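Uncharacterized protein (Leishmania infantum, PDB 4TYZ) is of unknown function; this C-terminal GRAM domain is part of a longer protein that may bind and transfer sterols. Local coordinates at residues Val5-Leu19 against Tyr36-Ser48. Numbering follows the deposited sequence. Where two conformers were deposited one is given.
With EDO (1,2-ethanediol), chain C.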
loop_
_atom_site.group_PDB
_atom_site.type_symbol
_atom_site.label_atom_id
_atom_site.label_comp_id
_atom_site.label_asym_id
_atom_site.label_seq_id
_atom_site.Cartn_x
_atom_site.Cartn_y
_atom_site.Cartn_z
ATOM N N VAL A 5 6.571 -0.516 13.428
ATOM C CA VAL A 5 5.698 0.517 12.877
ATOM C C VAL A 5 4.310 -0.067 12.633
ATOM O O VAL A 5 3.294 0.539 12.987
ATOM C CB VAL A 5 6.256 1.107 11.570
ATOM C CG1 VAL A 5 5.292 2.151 11.004
ATOM C CG2 VAL A 5 7.621 1.722 11.817
ATOM N N PHE A 6 4.267 -1.261 12.044
ATOM C CA PHE A 6 2.992 -1.901 11.769
ATOM C C PHE A 6 2.206 -2.168 13.049
ATOM O O PHE A 6 1.000 -1.903 13.106
ATOM C CB PHE A 6 3.187 -3.217 11.013
ATOM C CG PHE A 6 1.898 -3.858 10.604
ATOM C CD1 PHE A 6 1.154 -3.322 9.572
ATOM C CD2 PHE A 6 1.416 -4.976 11.259
ATOM C CE1 PHE A 6 -0.068 -3.892 9.192
ATOM C CE2 PHE A 6 0.212 -5.557 10.876
ATOM C CZ PHE A 6 -0.535 -5.006 9.835
ATOM N N ARG A 7 2.882 -2.702 14.061
ATOM C CA ARG A 7 2.188 -3.101 15.276
ATOM C C ARG A 7 1.711 -1.903 16.084
ATOM O O ARG A 7 0.706 -1.989 16.784
ATOM C CB ARG A 7 3.082 -3.991 16.139
ATOM C CG ARG A 7 3.510 -5.277 15.439
ATOM C CD ARG A 7 2.302 -6.093 15.005
ATOM N NE ARG A 7 2.713 -7.285 14.265
ATOM C CZ ARG A 7 1.896 -8.029 13.525
ATOM N NH1 ARG A 7 0.608 -7.710 13.411
ATOM N NH2 ARG A 7 2.371 -9.095 12.898
ATOM N N LYS A 8 2.426 -0.792 15.990
ATOM C CA LYS A 8 1.973 0.439 16.620
ATOM C C LYS A 8 0.763 1.028 15.880
ATOM O O LYS A 8 -0.183 1.527 16.508
ATOM C CB LYS A 8 3.114 1.465 16.676
ATOM C CG LYS A 8 2.749 2.763 17.390
ATOM C CD LYS A 8 3.986 3.578 17.727
ATOM C CE LYS A 8 4.761 3.957 16.477
ATOM N NZ LYS A 8 3.998 4.908 15.623
ATOM N N SER A 9 0.786 0.959 14.552
ATOM C CA SER A 9 -0.183 1.684 13.742
ATOM C C SER A 9 -1.507 0.967 13.557
ATOM O O SER A 9 -2.540 1.604 13.348
ATOM C CB SER A 9 0.416 1.985 12.368
ATOM O OG SER A 9 1.502 2.890 12.503
ATOM N N PHE A 10 -1.473 -0.355 13.631
ATOM C CA PHE A 10 -2.649 -1.154 13.295
ATOM C C PHE A 10 -2.917 -2.221 14.354
ATOM O O PHE A 10 -2.819 -3.414 14.073
ATOM C CB PHE A 10 -2.475 -1.820 11.921
ATOM C CG PHE A 10 -2.204 -0.842 10.807
ATOM C CD1 PHE A 10 -3.243 -0.114 10.244
ATOM C CD2 PHE A 10 -0.904 -0.606 10.372
ATOM C CE1 PHE A 10 -2.988 0.816 9.229
ATOM C CE2 PHE A 10 -0.654 0.327 9.368
ATOM C CZ PHE A 10 -1.702 1.024 8.796
ATOM N N PRO A 11 -3.245 -1.795 15.586
ATOM C CA PRO A 11 -3.436 -2.777 16.660
ATOM C C PRO A 11 -4.634 -3.687 16.408
ATOM O O PRO A 11 -4.664 -4.784 16.964
ATOM C CB PRO A 11 -3.644 -1.907 17.911
ATOM C CG PRO A 11 -4.089 -0.601 17.403
ATOM C CD PRO A 11 -3.435 -0.411 16.055
ATOM N N ASP A 12 -5.572 -3.272 15.559
ATOM C CA ASP A 12 -6.690 -4.144 15.213
ATOM C C ASP A 12 -6.213 -5.334 14.382
ATOM O O ASP A 12 -6.908 -6.351 14.293
ATOM C CB ASP A 12 -7.780 -3.369 14.456
ATOM C CG ASP A 12 -7.232 -2.576 13.281
ATOM O OD1 ASP A 12 -6.193 -1.905 13.452
ATOM O OD2 ASP A 12 -7.849 -2.601 12.195
ATOM N N LEU A 13 -5.026 -5.209 13.788
ATOM C CA LEU A 13 -4.472 -6.266 12.939
ATOM C C LEU A 13 -3.370 -7.058 13.661
ATOM O O LEU A 13 -2.491 -7.643 13.018
ATOM C CB LEU A 13 -3.929 -5.668 11.632
ATOM C CG LEU A 13 -4.970 -4.816 10.912
ATOM C CD1 LEU A 13 -4.376 -4.293 9.583
ATOM C CD2 LEU A 13 -6.232 -5.631 10.627
ATOM N N ALA A 14 -3.443 -7.087 14.992
ATOM C CA ALA A 14 -2.408 -7.729 15.807
ATOM C C ALA A 14 -2.275 -9.236 15.569
ATOM O O ALA A 14 -1.248 -9.830 15.910
ATOM C CB ALA A 14 -2.660 -7.455 17.296
ATOM N N GLY A 15 -3.299 -9.848 14.983
ATOM C CA GLY A 15 -3.212 -11.258 14.634
ATOM C C GLY A 15 -2.749 -11.524 13.215
ATOM O O GLY A 15 -2.567 -12.678 12.815
ATOM N N GLU A 16 -2.580 -10.457 12.441
ATOM C CA GLU A 16 -2.135 -10.590 11.054
ATOM C C GLU A 16 -0.625 -10.741 10.957
ATOM O O GLU A 16 0.108 -9.970 11.553
ATOM C CB GLU A 16 -2.553 -9.363 10.247
ATOM C CG GLU A 16 -4.050 -9.243 10.022
ATOM C CD GLU A 16 -4.549 -10.263 9.018
ATOM O OE1 GLU A 16 -4.148 -10.177 7.838
ATOM O OE2 GLU A 16 -5.319 -11.152 9.420
ATOM N N THR A 17 -0.167 -11.732 10.203
ATOM C CA THR A 17 1.256 -11.808 9.911
ATOM C C THR A 17 1.635 -10.750 8.880
ATOM O O THR A 17 0.850 -10.407 7.991
ATOM C CB THR A 17 1.663 -13.181 9.385
ATOM O OG1 THR A 17 0.783 -13.549 8.319
ATOM C CG2 THR A 17 1.577 -14.217 10.492
ATOM N N LEU A 18 2.841 -10.217 9.022
ATOM C CA LEU A 18 3.342 -9.248 8.070
ATOM C C LEU A 18 4.096 -10.028 6.998
ATOM O O LEU A 18 5.191 -10.552 7.246
ATOM C CB LEU A 18 4.240 -8.213 8.753
ATOM C CG LEU A 18 4.701 -7.069 7.848
ATOM C CD1 LEU A 18 3.504 -6.329 7.271
ATOM C CD2 LEU A 18 5.606 -6.095 8.605
ATOM N N LEU A 19 3.497 -10.132 5.816
ATOM C CA LEU A 19 4.072 -10.946 4.748
ATOM C C LEU A 19 5.164 -10.213 4.001
ATOM O O LEU A 19 6.158 -10.816 3.596
ATOM C CB LEU A 19 2.990 -11.385 3.761
ATOM C CG LEU A 19 1.859 -12.221 4.347
ATOM C CD1 LEU A 19 0.820 -12.506 3.282
ATOM C CD2 LEU A 19 2.414 -13.515 4.931
ATOM N N TYR A 36 5.264 3.456 4.338
ATOM C CA TYR A 36 5.435 2.027 4.149
ATOM C C TYR A 36 4.129 1.391 3.763
ATOM O O TYR A 36 3.109 1.613 4.415
ATOM C CB TYR A 36 5.935 1.360 5.426
ATOM C CG TYR A 36 7.056 2.090 6.123
ATOM C CD1 TYR A 36 8.340 2.085 5.601
ATOM C CD2 TYR A 36 6.826 2.775 7.311
ATOM C CE1 TYR A 36 9.372 2.749 6.253
ATOM C CE2 TYR A 36 7.847 3.440 7.967
ATOM C CZ TYR A 36 9.113 3.422 7.436
ATOM O OH TYR A 36 10.125 4.090 8.096
ATOM N N LEU A 37 4.191 0.584 2.717
ATOM C CA LEU A 37 3.102 -0.299 2.326
ATOM C C LEU A 37 3.294 -1.632 3.035
ATOM O O LEU A 37 4.379 -2.202 2.975
ATOM C CB LEU A 37 3.106 -0.488 0.810
ATOM C CG LEU A 37 1.931 -1.287 0.275
ATOM C CD1 LEU A 37 0.715 -0.411 0.423
ATOM C CD2 LEU A 37 2.166 -1.677 -1.186
ATOM N N PHE A 38 2.259 -2.102 3.731
ATOM C CA PHE A 38 2.294 -3.398 4.415
ATOM C C PHE A 38 1.331 -4.378 3.772
ATOM O O PHE A 38 0.177 -4.042 3.513
ATOM C CB PHE A 38 1.914 -3.254 5.888
ATOM C CG PHE A 38 2.755 -2.271 6.651
ATOM C CD1 PHE A 38 3.942 -2.670 7.240
ATOM C CD2 PHE A 38 2.341 -0.955 6.805
ATOM C CE1 PHE A 38 4.702 -1.773 7.973
ATOM C CE2 PHE A 38 3.100 -0.056 7.528
ATOM C CZ PHE A 38 4.277 -0.465 8.117
ATOM N N ILE A 39 1.795 -5.604 3.554
ATOM C CA ILE A 39 0.961 -6.653 2.991
ATOM C C ILE A 39 0.784 -7.755 4.035
ATOM O O ILE A 39 1.762 -8.310 4.536
ATOM C CB ILE A 39 1.581 -7.199 1.707
ATOM C CG1 ILE A 39 1.576 -6.087 0.646
ATOM C CG2 ILE A 39 0.842 -8.433 1.223
ATOM C CD1 ILE A 39 2.415 -6.379 -0.537
ATOM N N THR A 40 -0.467 -8.021 4.392
ATOM C CA THR A 40 -0.788 -9.094 5.311
ATOM C C THR A 40 -1.739 -10.045 4.584
ATOM O O THR A 40 -2.115 -9.787 3.435
ATOM C CB THR A 40 -1.413 -8.556 6.636
ATOM O OG1 THR A 40 -2.810 -8.283 6.448
ATOM C CG2 THR A 40 -0.698 -7.293 7.093
ATOM N N PRO A 41 -2.102 -11.169 5.216
ATOM C CA PRO A 41 -2.973 -12.068 4.450
ATOM C C PRO A 41 -4.343 -11.467 4.090
ATOM O O PRO A 41 -4.890 -11.820 3.044
ATOM C CB PRO A 41 -3.132 -13.272 5.389
ATOM C CG PRO A 41 -1.872 -13.269 6.216
ATOM C CD PRO A 41 -1.572 -11.804 6.438
ATOM N N HIS A 42 -4.870 -10.560 4.908
ATOM C CA HIS A 42 -6.207 -10.012 4.658
ATOM C C HIS A 42 -6.235 -8.518 4.351
ATOM O O HIS A 42 -7.272 -8.012 3.909
ATOM C CB HIS A 42 -7.121 -10.277 5.858
ATOM C CG HIS A 42 -7.372 -11.726 6.106
ATOM N ND1 HIS A 42 -6.838 -12.398 7.186
ATOM C CD2 HIS A 42 -8.078 -12.639 5.400
ATOM C CE1 HIS A 42 -7.211 -13.666 7.134
ATOM N NE2 HIS A 42 -7.962 -13.838 6.065
ATOM N N TRP A 43 -5.116 -7.827 4.572
ATOM C CA TRP A 43 -5.102 -6.362 4.521
ATOM C C TRP A 43 -3.958 -5.762 3.744
ATOM O O TRP A 43 -2.830 -6.258 3.737
ATOM C CB TRP A 43 -5.058 -5.767 5.956
ATOM C CG TRP A 43 -6.256 -6.140 6.760
ATOM C CD1 TRP A 43 -6.441 -7.301 7.458
ATOM C CD2 TRP A 43 -7.453 -5.372 6.928
ATOM N NE1 TRP A 43 -7.685 -7.303 8.056
ATOM C CE2 TRP A 43 -8.325 -6.130 7.745
ATOM C CE3 TRP A 43 -7.873 -4.116 6.472
ATOM C CZ2 TRP A 43 -9.590 -5.669 8.128
ATOM C CZ3 TRP A 43 -9.135 -3.657 6.843
ATOM C CH2 TRP A 43 -9.980 -4.435 7.661
ATOM N N LEU A 44 -4.301 -4.669 3.086
ATOM C CA LEU A 44 -3.338 -3.791 2.458
ATOM C C LEU A 44 -3.295 -2.523 3.287
ATOM O O LEU A 44 -4.310 -1.849 3.435
ATOM C CB LEU A 44 -3.744 -3.483 1.021
ATOM C CG LEU A 44 -2.781 -2.497 0.383
ATOM C CD1 LEU A 44 -1.396 -3.101 0.379
ATOM C CD2 LEU A 44 -3.240 -2.131 -1.023
ATOM N N CYS A 45 -2.131 -2.207 3.847
ATOM C CA CYS A 45 -2.030 -1.069 4.767
ATOM C C CYS A 45 -0.914 -0.124 4.377
ATOM O O CYS A 45 0.066 -0.525 3.760
ATOM C CB CYS A 45 -1.772 -1.534 6.203
ATOM S SG CYS A 45 -2.904 -2.817 6.758
ATOM N N PHE A 46 -1.067 1.128 4.777
ATOM C CA PHE A 46 -0.015 2.118 4.579
ATOM C C PHE A 46 0.109 2.970 5.822
ATOM O O PHE A 46 -0.902 3.394 6.371
ATOM C CB PHE A 46 -0.311 3.008 3.364
ATOM C CG PHE A 46 0.698 4.104 3.168
ATOM C CD1 PHE A 46 1.811 3.896 2.370
ATOM C CD2 PHE A 46 0.545 5.331 3.801
ATOM C CE1 PHE A 46 2.761 4.904 2.199
ATOM C CE2 PHE A 46 1.486 6.341 3.648
ATOM C CZ PHE A 46 2.591 6.136 2.833
ATOM N N GLN A 47 1.343 3.218 6.262
ATOM C CA GLN A 47 1.611 4.187 7.326
ATOM C C GLN A 47 2.659 5.192 6.873
ATOM O O GLN A 47 3.724 4.805 6.398
ATOM C CB GLN A 47 2.082 3.480 8.605
ATOM C CG GLN A 47 2.551 4.432 9.724
ATOM C CD GLN A 47 1.446 5.343 10.214
ATOM O OE1 GLN A 47 0.389 4.878 10.646
ATOM N NE2 GLN A 47 1.683 6.650 10.157
ATOM N N SER A 48 2.364 6.480 7.041
ATOM C CA SER A 48 3.332 7.537 6.770
ATOM C C SER A 48 4.498 7.461 7.754
ATOM O O SER A 48 4.309 7.216 8.946
ATOM C CB SER A 48 2.668 8.912 6.872
ATOM O OG SER A 48 1.596 9.036 5.964
HETATM C C1 EDO C . -9.690 -7.600 16.155
HETATM O O1 EDO C . -8.275 -7.824 16.024
HETATM C C2 EDO C . -10.005 -7.206 17.595
HETATM O O2 EDO C . -9.351 -5.962 17.878
#
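Glu16 OE1 is gripped twice at the turn joining strands 36-39 and 43-48: the Thr40 hydroxyl OG1 donates to its anti lone pair at 2.7 Å, and the backbone N of His42 meets it on the syn side at 3.0 Å. The carboxylate gets there through a chain bent at chi2 (-73°), and its other oxygen, OE2, takes a nearly straight bond from His42 ND1 (3.0 Å, 173° at the hydrogen). Three donors thus fix the carboxylate's rotation and tie the turn to the loop after helix 2-9. From that helix Arg7 grips Glu16 O end-on, NH1 and NH2 both donating in the guanidinium plane.

Beside this polar end lies an apolar layer. Leu13 CD2 sits over the five-membered ring of Trp43, 3.5 Å from its centroid, while Leu13 CD1 touches Cys45 SG. Cys45 SG also lies over the face of the Phe10 ring, 4.3 Å from its centroid, and at the edge of Phe6. Phe6 in turn lays CD1 over the Phe38 ring, 3.5 Å from CG, the two planes inclined at 51°.

Helix 5-9 runs almost perpendicular to both strands across one face of this PH-like sheet; Ile39 and Leu44 side chains touch Leu103 of helix 96-107.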